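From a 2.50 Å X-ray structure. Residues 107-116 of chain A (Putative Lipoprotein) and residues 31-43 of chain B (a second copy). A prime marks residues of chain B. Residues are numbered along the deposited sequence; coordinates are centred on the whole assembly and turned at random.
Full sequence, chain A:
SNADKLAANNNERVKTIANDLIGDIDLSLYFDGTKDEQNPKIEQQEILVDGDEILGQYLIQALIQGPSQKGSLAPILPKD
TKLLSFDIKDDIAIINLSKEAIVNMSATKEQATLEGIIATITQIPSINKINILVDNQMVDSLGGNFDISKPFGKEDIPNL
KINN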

# COMPACT_ATOMS: atom_id res chain seq x y z
N ALA A 107 6.79 -0.70 -35.13
CA ALA A 107 7.82 -1.21 -34.23
C ALA A 107 8.31 -0.17 -33.22
O ALA A 107 8.69 -0.52 -32.10
CB ALA A 107 8.98 -1.76 -35.02
N THR A 108 8.29 1.10 -33.60
CA THR A 108 8.73 2.17 -32.70
C THR A 108 7.68 2.42 -31.61
O THR A 108 8.03 2.64 -30.46
CB THR A 108 9.13 3.47 -33.44
OG1 THR A 108 8.02 3.94 -34.21
CG2 THR A 108 10.32 3.21 -34.35
N LYS A 109 6.39 2.36 -31.97
CA LYS A 109 5.30 2.57 -31.01
C LYS A 109 5.22 1.38 -30.05
O LYS A 109 5.10 1.56 -28.83
CB LYS A 109 3.97 2.77 -31.74
CG LYS A 109 2.76 3.07 -30.91
CD LYS A 109 2.77 4.48 -30.34
CE LYS A 109 1.69 4.65 -29.25
NZ LYS A 109 1.33 6.05 -28.85
N GLU A 110 5.30 0.17 -30.59
CA GLU A 110 5.24 -1.04 -29.77
C GLU A 110 6.41 -1.11 -28.80
O GLU A 110 6.24 -1.55 -27.66
CB GLU A 110 5.19 -2.31 -30.63
CG GLU A 110 5.06 -3.59 -29.80
CD GLU A 110 4.94 -4.87 -30.62
OE1 GLU A 110 5.44 -4.87 -31.75
OE2 GLU A 110 4.38 -5.88 -30.12
N GLN A 111 7.58 -0.67 -29.23
CA GLN A 111 8.75 -0.70 -28.35
C GLN A 111 8.57 0.29 -27.19
O GLN A 111 8.99 0.02 -26.07
CB GLN A 111 10.04 -0.40 -29.11
CG GLN A 111 11.28 -0.49 -28.23
CD GLN A 111 12.58 -0.32 -28.98
OE1 GLN A 111 12.62 -0.39 -30.21
NE2 GLN A 111 13.66 -0.12 -28.24
N ALA A 112 7.93 1.43 -27.46
CA ALA A 112 7.68 2.44 -26.43
C ALA A 112 6.69 1.89 -25.41
O ALA A 112 6.82 2.13 -24.21
CB ALA A 112 7.17 3.72 -27.04
N THR A 113 5.69 1.15 -25.90
CA THR A 113 4.69 0.54 -25.04
C THR A 113 5.33 -0.43 -24.06
O THR A 113 5.10 -0.33 -22.85
CB THR A 113 3.63 -0.20 -25.87
OG1 THR A 113 2.86 0.74 -26.61
CG2 THR A 113 2.68 -1.01 -24.97
N LEU A 114 6.13 -1.36 -24.57
CA LEU A 114 6.79 -2.34 -23.70
C LEU A 114 7.77 -1.67 -22.73
O LEU A 114 7.84 -2.05 -21.55
CB LEU A 114 7.48 -3.43 -24.53
CG LEU A 114 6.57 -4.16 -25.54
CD1 LEU A 114 7.37 -5.24 -26.26
CD2 LEU A 114 5.33 -4.77 -24.90
N GLU A 115 8.52 -0.68 -23.20
CA GLU A 115 9.46 0.03 -22.33
C GLU A 115 8.71 0.85 -21.27
O GLU A 115 9.18 0.98 -20.14
CB GLU A 115 10.41 0.94 -23.13
CG GLU A 115 11.41 0.18 -23.98
CD GLU A 115 12.36 1.08 -24.78
OE1 GLU A 115 12.09 2.29 -24.85
OE2 GLU A 115 13.35 0.57 -25.35
N GLY A 116 7.54 1.40 -21.64
CA GLY A 116 6.72 2.19 -20.72
C GLY A 116 6.11 1.36 -19.60
O GLY A 116 6.08 1.78 -18.45
N PHE B 31 4.78 7.23 -20.25
CA PHE B 31 3.98 7.21 -21.47
C PHE B 31 4.86 7.43 -22.69
O PHE B 31 6.08 7.61 -22.57
CB PHE B 31 2.86 8.25 -21.41
CG PHE B 31 1.82 7.92 -20.39
CD1 PHE B 31 0.85 6.97 -20.66
CD2 PHE B 31 1.79 8.57 -19.16
CE1 PHE B 31 -0.12 6.66 -19.73
CE2 PHE B 31 0.82 8.27 -18.23
CZ PHE B 31 -0.14 7.32 -18.51
N ASP B 32 4.25 7.40 -23.87
CA ASP B 32 4.97 7.58 -25.12
C ASP B 32 5.29 9.06 -25.38
O ASP B 32 4.38 9.88 -25.55
CB ASP B 32 4.14 6.99 -26.27
CG ASP B 32 4.87 6.97 -27.60
OD1 ASP B 32 6.09 7.26 -27.64
OD2 ASP B 32 4.24 6.65 -28.62
N GLY B 33 6.58 9.39 -25.39
CA GLY B 33 7.05 10.76 -25.66
C GLY B 33 7.84 10.85 -26.97
O GLY B 33 8.68 11.73 -27.12
N THR B 34 7.53 9.95 -27.91
CA THR B 34 8.24 9.88 -29.19
C THR B 34 7.89 10.99 -30.22
O THR B 34 6.72 11.39 -30.42
CB THR B 34 8.11 8.45 -29.82
OG1 THR B 34 8.67 7.46 -28.94
CG2 THR B 34 8.83 8.37 -31.16
N LYS B 35 8.95 11.46 -30.86
CA LYS B 35 8.85 12.48 -31.90
C LYS B 35 9.52 11.91 -33.15
O LYS B 35 8.91 11.83 -34.22
CB LYS B 35 9.51 13.78 -31.43
CG LYS B 35 9.00 14.26 -30.03
CD LYS B 35 9.61 15.63 -29.55
CE LYS B 35 8.64 16.78 -29.84
NZ LYS B 35 9.26 18.12 -29.76
N ASP B 36 10.77 11.49 -32.99
CA ASP B 36 11.56 10.90 -34.05
C ASP B 36 11.22 9.42 -34.20
O ASP B 36 11.58 8.63 -33.33
CB ASP B 36 13.08 11.05 -33.78
CG ASP B 36 13.58 12.50 -33.85
OD1 ASP B 36 12.78 13.43 -34.10
OD2 ASP B 36 14.81 12.70 -33.65
N GLU B 37 10.52 9.08 -35.29
CA GLU B 37 10.17 7.67 -35.57
C GLU B 37 11.38 6.70 -35.58
O GLU B 37 11.20 5.51 -35.70
CB GLU B 37 9.32 7.52 -36.86
CG GLU B 37 9.06 6.08 -37.32
CD GLU B 37 8.14 5.99 -38.53
OE1 GLU B 37 7.69 4.87 -38.86
OE2 GLU B 37 7.85 7.03 -39.15
N GLN B 38 12.59 7.21 -35.47
CA GLN B 38 13.80 6.39 -35.43
C GLN B 38 14.07 5.88 -34.01
O GLN B 38 14.43 4.71 -33.83
CB GLN B 38 14.99 7.24 -35.94
CG GLN B 38 16.38 6.63 -35.76
CD GLN B 38 16.61 5.31 -36.47
OE1 GLN B 38 15.96 4.97 -37.45
NE2 GLN B 38 17.59 4.55 -35.97
N ASN B 39 13.86 6.74 -33.02
CA ASN B 39 14.10 6.42 -31.62
C ASN B 39 12.88 6.45 -30.69
O ASN B 39 12.39 7.54 -30.37
CB ASN B 39 15.13 7.42 -31.09
CG ASN B 39 16.53 7.10 -31.55
OD1 ASN B 39 16.76 6.14 -32.28
ND2 ASN B 39 17.49 7.89 -31.09
N PRO B 40 12.41 5.26 -30.24
CA PRO B 40 11.27 5.24 -29.33
C PRO B 40 11.70 5.81 -27.99
O PRO B 40 12.75 5.44 -27.45
CB PRO B 40 10.90 3.76 -29.25
CG PRO B 40 12.17 3.04 -29.53
CD PRO B 40 12.98 3.92 -30.44
N LYS B 41 10.89 6.72 -27.46
CA LYS B 41 11.20 7.38 -26.21
C LYS B 41 10.00 7.47 -25.26
O LYS B 41 8.88 7.70 -25.69
CB LYS B 41 11.73 8.77 -26.56
CG LYS B 41 12.03 9.65 -25.37
CD LYS B 41 13.01 10.80 -25.74
CE LYS B 41 14.48 10.36 -25.60
NZ LYS B 41 15.48 11.39 -26.02
N ILE B 42 10.27 7.30 -23.97
CA ILE B 42 9.24 7.37 -22.94
C ILE B 42 9.54 8.53 -21.98
O ILE B 42 10.69 8.77 -21.65
CB ILE B 42 9.10 6.02 -22.17
CG1 ILE B 42 10.42 5.60 -21.53
CG2 ILE B 42 8.61 4.93 -23.12
CD1 ILE B 42 10.36 4.30 -20.75
N GLU B 43 8.50 9.25 -21.59
CA GLU B 43 8.61 10.39 -20.66
C GLU B 43 7.71 10.15 -19.43
O GLU B 43 6.66 9.54 -19.52
CB GLU B 43 8.33 11.72 -21.39
CG GLU B 43 9.55 12.34 -22.02
CD GLU B 43 9.21 13.51 -22.92
OE1 GLU B 43 9.86 13.68 -23.97
OE2 GLU B 43 8.26 14.24 -22.58

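A single salt bridge is the only hydrogen-bonded link between the two stretches, and it is made by a lysine whose CA-to-CB bond points away from the other stretch. Lys109 (chi1 t, chi2 p) brings its ammonium group back to the other chain, where NZ donates to OD2 of Asp32′ at 3.0 Å. The other carboxylate oxygen, OD1 of Asp32′, serves its own chain: it accepts from OG1 of Thr34′ (2.9 Å) and from N of Thr34′ (3.1 Å), which helps to hold the acid in place.

The rest of the contact is a helix laid against a hairpin-like segment. Phe31′ and Glu43′ exchange paired backbone hydrogen bonds, and a type I turn spans Asp36′ to Asn39′. By CA positions, Thr108 is paired with Pro40′ (CA to CA, 5.2 Å) and Gly116 with Phe31′ (CA to CA, 5.8 Å).

Ala112 faces the loop and strand with its methyl group. The CB of Ala112 sits 4.3 Å from both CB of Pro40′ and CG2 of Ile42′, an apolar patch without directional bonds. Pro40′ also packs its CB against O of Thr108 (3.3 Å) and its CG against CD of Gln111 (3.4 Å). Gln111 NE2 donates to OE2 of Glu115 (3.0 Å), one turn along the helix. Farther on, CD1 of Ile42′ reaches O of Glu115 (3.6 Å), while its CG2 lies 4.0 Å from N of Gly116.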